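Local coordinates for quinonprotein alcohol dehydrogenase-like protein (Bacteroides thetaiotaomicron VPI-5482, PDB 4R5O) that is of unknown function but binds calcium and combines an immunoglobulin-like beta-sandwich domain with a seven-bladed beta-propeller, at residues G286-L291 with V301-D306; W52-K57 with C73-S78; S398-Y403 with V413-S418. All coordinates share one frame; numbering follows the deposited sequence.

Contact 1: residues G286-L291 with V301-D306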
loop_
_atom_site.group_PDB
_atom_site.type_symbol
_atom_site.label_atom_id
_atom_site.label_comp_id
_atom_site.label_asym_id
_atom_site.label_seq_id
_atom_site.Cartn_x
_atom_site.Cartn_y
_atom_site.Cartn_z
ATOM N N GLY A 286 -2.297 -7.440 -24.826
ATOM C CA GLY A 286 -1.213 -6.462 -24.870
ATOM C C GLY A 286 -1.683 -5.046 -25.092
ATOM O O GLY A 286 -0.863 -4.141 -25.282
ATOM N N ASN A 287 -3.014 -4.844 -25.073
ATOM C CA ASN A 287 -3.641 -3.545 -25.296
ATOM C C ASN A 287 -4.098 -2.926 -23.974
ATOM O O ASN A 287 -4.208 -3.620 -22.961
ATOM C CB ASN A 287 -4.822 -3.657 -26.272
ATOM C CG ASN A 287 -4.399 -3.926 -27.694
ATOM O OD1 ASN A 287 -4.983 -4.753 -28.388
ATOM N ND2 ASN A 287 -3.308 -3.329 -28.131
ATOM N N VAL A 288 -4.304 -1.592 -23.986
ATOM C CA VAL A 288 -4.744 -0.840 -22.816
ATOM C C VAL A 288 -6.204 -0.568 -22.989
ATOM O O VAL A 288 -6.641 -0.195 -24.074
ATOM C CB VAL A 288 -3.909 0.442 -22.588
ATOM C CG1 VAL A 288 -4.604 1.427 -21.648
ATOM C CG2 VAL A 288 -2.533 0.059 -22.055
ATOM N N TYR A 289 -6.961 -0.772 -21.907
ATOM C CA TYR A 289 -8.393 -0.568 -21.861
ATOM C C TYR A 289 -8.781 0.438 -20.828
ATOM O O TYR A 289 -8.239 0.448 -19.731
ATOM C CB TYR A 289 -9.114 -1.895 -21.555
ATOM C CG TYR A 289 -9.086 -2.899 -22.676
ATOM C CD1 TYR A 289 -7.944 -3.651 -22.936
ATOM C CD2 TYR A 289 -10.239 -3.198 -23.393
ATOM C CE1 TYR A 289 -7.920 -4.601 -23.957
ATOM C CE2 TYR A 289 -10.235 -4.158 -24.408
ATOM C CZ TYR A 289 -9.072 -4.858 -24.683
ATOM O OH TYR A 289 -9.084 -5.826 -25.648
ATOM N N THR A 290 -9.770 1.247 -21.150
ATOM C CA THR A 290 -10.385 2.184 -20.224
ATOM C C THR A 290 -11.871 2.209 -20.575
ATOM O O THR A 290 -12.310 1.419 -21.393
ATOM C CB THR A 290 -9.689 3.554 -20.248
ATOM O OG1 THR A 290 -10.139 4.325 -19.120
ATOM C CG2 THR A 290 -9.880 4.325 -21.575
ATOM N N LEU A 291 -12.636 3.079 -19.933
ATOM C CA LEU A 291 -14.061 3.268 -20.200
ATOM C C LEU A 291 -14.341 4.669 -20.711
ATOM O O LEU A 291 -13.638 5.635 -20.374
ATOM C CB LEU A 291 -14.928 3.009 -18.946
ATOM C CG LEU A 291 -14.868 1.663 -18.254
ATOM C CD1 LEU A 291 -15.806 1.668 -17.108
ATOM C CD2 LEU A 291 -15.209 0.510 -19.181
ATOM N N VAL A 301 -13.218 0.685 -23.972
ATOM C CA VAL A 301 -12.381 1.163 -25.064
ATOM C C VAL A 301 -11.031 0.435 -25.062
ATOM O O VAL A 301 -10.310 0.470 -24.089
ATOM C CB VAL A 301 -12.183 2.699 -25.001
ATOM C CG1 VAL A 301 -11.271 3.188 -26.122
ATOM C CG2 VAL A 301 -13.525 3.422 -25.064
ATOM N N LYS A 302 -10.696 -0.185 -26.184
ATOM C CA LYS A 302 -9.416 -0.823 -26.471
ATOM C C LYS A 302 -8.518 0.216 -27.097
ATOM O O LYS A 302 -8.931 0.843 -28.067
ATOM C CB LYS A 302 -9.641 -2.033 -27.384
ATOM C CG LYS A 302 -8.433 -2.781 -27.902
ATOM C CD LYS A 302 -8.981 -3.822 -28.854
ATOM C CE LYS A 302 -8.030 -4.828 -29.419
ATOM N NZ LYS A 302 -8.722 -5.807 -30.289
ATOM N N ILE A 303 -7.328 0.444 -26.516
ATOM C CA ILE A 303 -6.384 1.423 -27.054
ATOM C C ILE A 303 -5.260 0.603 -27.642
ATOM O O ILE A 303 -4.519 -0.046 -26.894
ATOM C CB ILE A 303 -5.909 2.494 -26.020
ATOM C CG1 ILE A 303 -7.107 3.075 -25.188
ATOM C CG2 ILE A 303 -5.084 3.595 -26.720
ATOM C CD1 ILE A 303 -6.755 3.994 -23.904
ATOM N N LYS A 304 -5.169 0.559 -28.981
ATOM C CA LYS A 304 -4.138 -0.267 -29.583
ATOM C C LYS A 304 -2.793 0.512 -29.559
ATOM O O LYS A 304 -2.772 1.700 -29.210
ATOM C CB LYS A 304 -4.548 -0.696 -30.996
ATOM C CG LYS A 304 -5.880 -1.460 -31.086
ATOM C CD LYS A 304 -6.187 -1.782 -32.546
ATOM C CE LYS A 304 -7.494 -2.484 -32.788
ATOM N NZ LYS A 304 -7.670 -2.800 -34.229
ATOM N N ASN A 305 -1.679 -0.186 -29.877
ATOM C CA ASN A 305 -0.307 0.339 -29.931
ATOM C C ASN A 305 -0.198 1.617 -30.788
ATOM O O ASN A 305 0.616 2.493 -30.481
ATOM C CB ASN A 305 0.660 -0.728 -30.505
ATOM C CG ASN A 305 0.787 -2.036 -29.716
ATOM O OD1 ASN A 305 0.104 -2.290 -28.695
ATOM N ND2 ASN A 305 1.683 -2.909 -30.196
ATOM N N ASP A 306 -0.992 1.719 -31.852
ATOM C CA ASP A 306 -0.922 2.881 -32.738
ATOM C C ASP A 306 -1.931 3.967 -32.285
ATOM O O ASP A 306 -2.127 4.969 -32.980
ATOM C CB ASP A 306 -1.167 2.461 -34.204
ATOM C CG ASP A 306 -2.517 1.828 -34.522
ATOM O OD1 ASP A 306 -3.317 1.585 -33.567
ATOM O OD2 ASP A 306 -2.790 1.596 -35.725
#
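V288 and T290 pair with I303 and V301 in a beta hairpin that forms the middle of a four-stranded antiparallel blade of the beta-propeller. T290 and V301 satisfy each other twice: V301 N gives to T290 O at 2.8 Å, and T290 N returns a bond to V301 O. At the other pair I303 N reaches V288 O at 2.6 Å, whereas the return bond from V288 N to I303 O is weak at 3.3 Å, and I303 O also accepts from the hydroxyl of Y232. Between them, Y289 and K302 form a non-hydrogen-bonded pair whose main-chain groups bond outward to V281 and E310 on the flanking strands. Beta-branched residues suit the extended backbone; T290, V301 and I303 pack on I272 and V288 on I230, with I303 CD1 meeting T290 CG2 at 3.9 Å and V288 CG1 at 4.0 Å. T290 OG1, anti to the backbone N (chi1 -167°), is bonded to N279 O. On the other face Y289 and K302 lie side by side, and K302 CA sits over the phenol ring in a CH-pi contact, while Y289 OH bonds D285 OD2. An alanine at Y289 would remove ring and hydroxyl, and would probably leave D285 OD2 without that partner and the K302 chain freer to turn. Along that chain, Y289 CE2 lies 3.7 Å from K302 CB, and Y289 OH lies 3.8 Å from K302 CD.

Contact 2: residues W52-K57 with C73-S78. With ACT (acetate ion), chain H.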
loop_
_atom_site.group_PDB
_atom_site.type_symbol
_atom_site.label_atom_id
_atom_site.label_comp_id
_atom_site.label_asym_id
_atom_site.label_seq_id
_atom_site.Cartn_x
_atom_site.Cartn_y
_atom_site.Cartn_z
ATOM N N TRP A 52 14.034 -2.001 30.134
ATOM C CA TRP A 52 13.999 -2.663 28.835
ATOM C C TRP A 52 13.524 -1.688 27.796
ATOM O O TRP A 52 12.383 -1.226 27.870
ATOM C CB TRP A 52 13.091 -3.907 28.886
ATOM C CG TRP A 52 13.591 -4.987 29.801
ATOM C CD1 TRP A 52 13.334 -5.117 31.132
ATOM C CD2 TRP A 52 14.447 -6.084 29.447
ATOM N NE1 TRP A 52 13.950 -6.249 31.626
ATOM C CE2 TRP A 52 14.653 -6.852 30.617
ATOM C CE3 TRP A 52 15.040 -6.510 28.244
ATOM C CZ2 TRP A 52 15.401 -8.038 30.615
ATOM C CZ3 TRP A 52 15.818 -7.661 28.255
ATOM C CH2 TRP A 52 15.982 -8.421 29.426
ATOM N N LEU A 53 14.415 -1.345 26.847
ATOM C CA LEU A 53 14.108 -0.392 25.795
ATOM C C LEU A 53 13.894 -1.109 24.488
ATOM O O LEU A 53 14.803 -1.787 24.000
ATOM C CB LEU A 53 15.216 0.676 25.637
ATOM C CG LEU A 53 15.728 1.374 26.909
ATOM C CD1 LEU A 53 16.772 2.390 26.563
ATOM C CD2 LEU A 53 14.627 2.058 27.686
ATOM N N VAL A 54 12.681 -0.968 23.934
ATOM C CA VAL A 54 12.283 -1.493 22.621
ATOM C C VAL A 54 12.318 -0.310 21.675
ATOM O O VAL A 54 11.628 0.682 21.907
ATOM C CB VAL A 54 10.920 -2.222 22.651
ATOM C CG1 VAL A 54 10.538 -2.694 21.251
ATOM C CG2 VAL A 54 10.946 -3.390 23.637
ATOM N N ASN A 55 13.219 -0.357 20.698
ATOM C CA ASN A 55 13.482 0.739 19.753
ATOM C C ASN A 55 13.694 2.083 20.520
ATOM O O ASN A 55 13.155 3.122 20.130
ATOM C CB ASN A 55 12.372 0.863 18.722
ATOM C CG ASN A 55 12.313 -0.310 17.792
ATOM O OD1 ASN A 55 13.338 -0.787 17.294
ATOM N ND2 ASN A 55 11.104 -0.763 17.489
ATOM N N GLY A 56 14.483 2.017 21.603
ATOM C CA GLY A 56 14.843 3.158 22.440
ATOM C C GLY A 56 13.786 3.648 23.409
ATOM O O GLY A 56 14.049 4.576 24.176
ATOM N N LYS A 57 12.587 3.049 23.385
ATOM C CA LYS A 57 11.482 3.450 24.255
ATOM C C LYS A 57 11.311 2.422 25.377
ATOM O O LYS A 57 11.235 1.228 25.089
ATOM C CB LYS A 57 10.179 3.598 23.427
ATOM C CG LYS A 57 10.256 4.543 22.204
ATOM C CD LYS A 57 10.357 6.044 22.554
ATOM C CE LYS A 57 10.507 6.926 21.330
ATOM N NZ LYS A 57 11.838 6.785 20.670
ATOM N N CYS A 73 7.278 -7.851 12.795
ATOM C CA CYS A 73 8.037 -6.782 13.441
ATOM C C CYS A 73 9.531 -7.005 13.294
ATOM O O CYS A 73 9.975 -8.064 12.895
ATOM C CB CYS A 73 7.662 -6.676 14.921
ATOM S SG CYS A 73 8.127 -8.122 15.932
ATOM N N ARG A 74 10.289 -5.968 13.644
ATOM C CA ARG A 74 11.734 -5.866 13.747
ATOM C C ARG A 74 11.962 -4.792 14.787
ATOM O O ARG A 74 11.250 -3.787 14.767
ATOM C CB ARG A 74 12.464 -5.618 12.398
ATOM C CG ARG A 74 12.160 -4.327 11.752
ATOM C CD ARG A 74 13.172 -3.929 10.716
ATOM N NE ARG A 74 12.785 -2.624 10.168
ATOM C CZ ARG A 74 13.491 -1.911 9.306
ATOM N NH1 ARG A 74 14.668 -2.347 8.883
ATOM N NH2 ARG A 74 13.030 -0.745 8.868
ATOM N N ALA A 75 12.847 -5.046 15.762
ATOM C CA ALA A 75 13.102 -4.118 16.857
ATOM C C ALA A 75 14.499 -4.289 17.435
ATOM O O ALA A 75 15.068 -5.373 17.374
ATOM C CB ALA A 75 12.073 -4.319 17.965
ATOM N N ASP A 76 15.047 -3.192 17.968
ATOM C CA ASP A 76 16.301 -3.129 18.704
ATOM C C ASP A 76 15.950 -3.254 20.163
ATOM O O ASP A 76 14.937 -2.693 20.595
ATOM C CB ASP A 76 17.088 -1.839 18.389
ATOM C CG ASP A 76 17.756 -1.791 17.028
ATOM O OD1 ASP A 76 18.576 -2.696 16.736
ATOM O OD2 ASP A 76 17.578 -0.775 16.315
ATOM N N LEU A 77 16.718 -4.029 20.919
ATOM C CA LEU A 77 16.410 -4.208 22.326
ATOM C C LEU A 77 17.638 -3.966 23.192
ATOM O O LEU A 77 18.705 -4.542 22.954
ATOM C CB LEU A 77 15.858 -5.620 22.567
ATOM C CG LEU A 77 15.532 -6.051 23.999
ATOM C CD1 LEU A 77 14.373 -5.261 24.593
ATOM C CD2 LEU A 77 15.190 -7.462 24.005
ATOM N N SER A 78 17.463 -3.101 24.200
ATOM C CA SER A 78 18.482 -2.807 25.198
ATOM C C SER A 78 17.986 -3.172 26.569
ATOM O O SER A 78 16.787 -3.075 26.872
ATOM C CB SER A 78 18.905 -1.341 25.173
ATOM O OG SER A 78 19.533 -1.010 23.948
HETATM C C ACT H . 7.609 -1.573 17.443
HETATM O O ACT H . 8.338 -0.582 17.221
HETATM O OXT ACT H . 8.014 -2.773 17.607
HETATM C CH3 ACT H . 6.093 -1.290 17.540
#
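N55 meets A75 and D76 where two neighbouring strands of the immunoglobulin-like, PKD-like domain part company. Strands 49-54 and 74-83 run antiparallel; L53 and S78 form a hydrogen-bonded pair joined by bonds in both directions, and N55 N adds another to D76 O at 2.9 Å. N55 and G56 are the central residues of a type I' turn, V54 to K57, that leads into strand 57-60. Asparagine followed by glycine suits this turn, since both residues have positive phi.

From CB the N55 side chain leaves with CG anti to the carbonyl carbon (chi1 -67°), which brings CG to 4.0 Å from D76 N. OD1 then takes the bond from D76 N at 3.0 Å; the bond is nearly straight at hydrogen (168°), but the donor stands above the amide plane, 46° out of it. The same oxygen lies against A75 CA. At the other branch ND2 passes 3.7 Å from A75 CB and makes a weak bond to an oxygen of an acetate ion, probably from the crystallisation liquor.

On the face shared by W52, V54, A75 and L77 the contact is apolar. L77 CD1 meets the edge of the indole in its plane, 3.9 Å from W52 CE3, and also touches V54 CG2 at 4.0 Å. W52 and L77 both rest on I38, and W52 NE1 is bonded to E62 O. On the other face S78 OG bonds the hydroxyl of S91. The contact thus joins two chemistries: largely apolar packing on the W52 and L77 face, and, at the turn, the N55 amide oxygen taking the place of a main-chain acceptor, which carries the pairing past the last regular bridge.

Contact 3: residues S398-Y403 with V413-S418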
loop_
_atom_site.group_PDB
_atom_site.type_symbol
_atom_site.label_atom_id
_atom_site.label_comp_id
_atom_site.label_asym_id
_atom_site.label_seq_id
_atom_site.Cartn_x
_atom_site.Cartn_y
_atom_site.Cartn_z
ATOM N N SER A 398 -17.042 -2.024 6.491
ATOM C CA SER A 398 -16.379 -2.446 5.279
ATOM C C SER A 398 -15.699 -3.793 5.449
ATOM O O SER A 398 -15.248 -4.162 6.547
ATOM C CB SER A 398 -15.357 -1.402 4.852
ATOM O OG SER A 398 -16.016 -0.178 4.588
ATOM N N LYS A 399 -15.615 -4.513 4.337
ATOM C CA LYS A 399 -15.000 -5.817 4.271
ATOM C C LYS A 399 -14.278 -6.005 2.940
ATOM O O LYS A 399 -14.604 -5.340 1.957
ATOM C CB LYS A 399 -16.047 -6.929 4.473
ATOM C CG LYS A 399 -17.158 -6.951 3.429
ATOM C CD LYS A 399 -18.179 -8.018 3.722
ATOM C CE LYS A 399 -19.366 -7.916 2.806
ATOM N NZ LYS A 399 -20.353 -8.975 3.117
ATOM N N ILE A 400 -13.292 -6.916 2.925
ATOM C CA ILE A 400 -12.596 -7.334 1.716
ATOM C C ILE A 400 -13.034 -8.773 1.469
ATOM O O ILE A 400 -12.779 -9.645 2.297
ATOM C CB ILE A 400 -11.050 -7.154 1.747
ATOM C CG1 ILE A 400 -10.658 -5.691 1.980
ATOM C CG2 ILE A 400 -10.437 -7.697 0.459
ATOM C CD1 ILE A 400 -9.183 -5.491 2.262
ATOM N N VAL A 401 -13.750 -9.007 0.374
ATOM C CA VAL A 401 -14.199 -10.350 0.019
ATOM C C VAL A 401 -13.295 -10.840 -1.101
ATOM O O VAL A 401 -13.092 -10.138 -2.090
ATOM C CB VAL A 401 -15.704 -10.423 -0.346
ATOM C CG1 VAL A 401 -16.109 -11.847 -0.701
ATOM C CG2 VAL A 401 -16.568 -9.900 0.800
ATOM N N VAL A 402 -12.698 -12.013 -0.891
ATOM C CA VAL A 402 -11.796 -12.690 -1.817
ATOM C C VAL A 402 -12.586 -13.806 -2.479
ATOM O O VAL A 402 -12.979 -14.764 -1.796
ATOM C CB VAL A 402 -10.499 -13.216 -1.121
ATOM C CG1 VAL A 402 -9.621 -13.992 -2.101
ATOM C CG2 VAL A 402 -9.721 -12.103 -0.432
ATOM N N TYR A 403 -12.851 -13.657 -3.790
ATOM C CA TYR A 403 -13.572 -14.631 -4.604
ATOM C C TYR A 403 -12.621 -15.503 -5.396
ATOM O O TYR A 403 -11.570 -15.043 -5.807
ATOM C CB TYR A 403 -14.532 -13.926 -5.587
ATOM C CG TYR A 403 -15.674 -13.159 -4.949
ATOM C CD1 TYR A 403 -16.853 -13.803 -4.584
ATOM C CD2 TYR A 403 -15.613 -11.772 -4.797
ATOM C CE1 TYR A 403 -17.921 -13.100 -4.029
ATOM C CE2 TYR A 403 -16.676 -11.058 -4.240
ATOM C CZ TYR A 403 -17.825 -11.730 -3.851
ATOM O OH TYR A 403 -18.893 -11.045 -3.322
ATOM N N VAL A 413 -12.322 -10.256 5.106
ATOM C CA VAL A 413 -11.474 -9.459 5.987
ATOM C C VAL A 413 -12.336 -8.328 6.527
ATOM O O VAL A 413 -12.793 -7.490 5.752
ATOM C CB VAL A 413 -10.202 -8.950 5.264
ATOM C CG1 VAL A 413 -9.237 -8.284 6.243
ATOM C CG2 VAL A 413 -9.510 -10.076 4.507
ATOM N N ASP A 414 -12.627 -8.331 7.827
ATOM C CA ASP A 414 -13.442 -7.276 8.419
ATOM C C ASP A 414 -12.560 -6.058 8.597
ATOM O O ASP A 414 -11.445 -6.173 9.093
ATOM C CB ASP A 414 -14.097 -7.731 9.739
ATOM C CG ASP A 414 -15.070 -6.742 10.380
ATOM O OD1 ASP A 414 -15.544 -5.813 9.670
ATOM O OD2 ASP A 414 -15.396 -6.922 11.581
ATOM N N CYS A 415 -13.019 -4.911 8.103
ATOM C CA CYS A 415 -12.234 -3.683 8.154
ATOM C C CYS A 415 -12.934 -2.637 9.033
ATOM O O CYS A 415 -12.335 -1.598 9.335
ATOM C CB CYS A 415 -11.990 -3.152 6.742
ATOM S SG CYS A 415 -10.944 -4.222 5.721
ATOM N N GLY A 416 -14.169 -2.926 9.434
ATOM C CA GLY A 416 -14.959 -2.047 10.281
ATOM C C GLY A 416 -15.283 -0.713 9.654
ATOM O O GLY A 416 -15.689 -0.651 8.500
ATOM N N GLU A 417 -15.054 0.358 10.407
ATOM C CA GLU A 417 -15.349 1.745 10.051
ATOM C C GLU A 417 -14.322 2.360 9.090
ATOM O O GLU A 417 -14.583 3.434 8.522
ATOM C CB GLU A 417 -15.394 2.592 11.325
ATOM C CG GLU A 417 -16.596 2.273 12.198
ATOM C CD GLU A 417 -16.662 3.001 13.524
ATOM O OE1 GLU A 417 -15.593 3.376 14.062
ATOM O OE2 GLU A 417 -17.785 3.117 14.067
ATOM N N SER A 418 -13.178 1.690 8.900
ATOM C CA SER A 418 -12.111 2.175 8.041
ATOM C C SER A 418 -12.115 1.396 6.719
ATOM O O SER A 418 -11.827 0.197 6.691
ATOM C CB SER A 418 -10.759 2.080 8.749
ATOM O OG SER A 418 -10.490 0.766 9.207
#
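S398 faces both C415 and G416, a classic beta bulge that shifts the register of strands 397-403 and 409-416 by one residue. The main-chain hydrogen bonds follow from it. S398 O accepts from C415 N at 2.8 Å and, weakly, from G416 N at 3.3 Å, while S398 N gives to G416 O. Beyond the bulge the regular ladder resumes: I400 and V413 exchange bonds in both directions, each 2.9 Å between I400 N and V413 O and between V413 N and I400 O.

Polar side chains hold the irregular end. D414 OD1 accepts from G416 N at 3.2 Å, an Asx turn in which the donor comes from above the carboxylate plane, 57° out of it. S418 OG gives to C415 O at 3.0 Å, tying off the type II' turn from C415 to S418. Glycine suits G416, whose phi is positive at the second position of that turn. S398 OG is bonded to T391 OG1 on the neighbouring strand.

Apolar contacts occupy the face of I400 and V413, whose CB atoms meet at 4.0 Å. C415 SG is anti to the carbonyl carbon (chi1 -66°) and lies 4.0 Å from I400 CG1. Strand 103-108 covers this side, with Y106 against both I400 and V413, and P420 touches I400 and C415. A hairpin of the third and fourth strands of a four-stranded antiparallel blade is typical of a beta-propeller; after the bulge and the turn the chain goes on to strand 422-424, which pairs with strand 103-108, so that the two ends of the propeller share a blade.

From the N terminus, contact 2 comes first and lies in the immunoglobulin-like domain, where 52-57 and 73-78 enclose a loop with the rest of strand 57-60 and strand 65-68. After that domain the chain builds the propeller. Contact 1 closes a hairpin with a short connection, 286-291 with 301-306, within one blade; contact 3 closes one with a longer connection, 398-403 with 413-418, in a later blade, shortly before the C terminus. The three follow in series; none nests or crosses. Contacts 1 and 2 lie on opposite sides of the chain's centre, their centres about 51 Å apart, and contact 3 is about 32 Å from each, centre to centre.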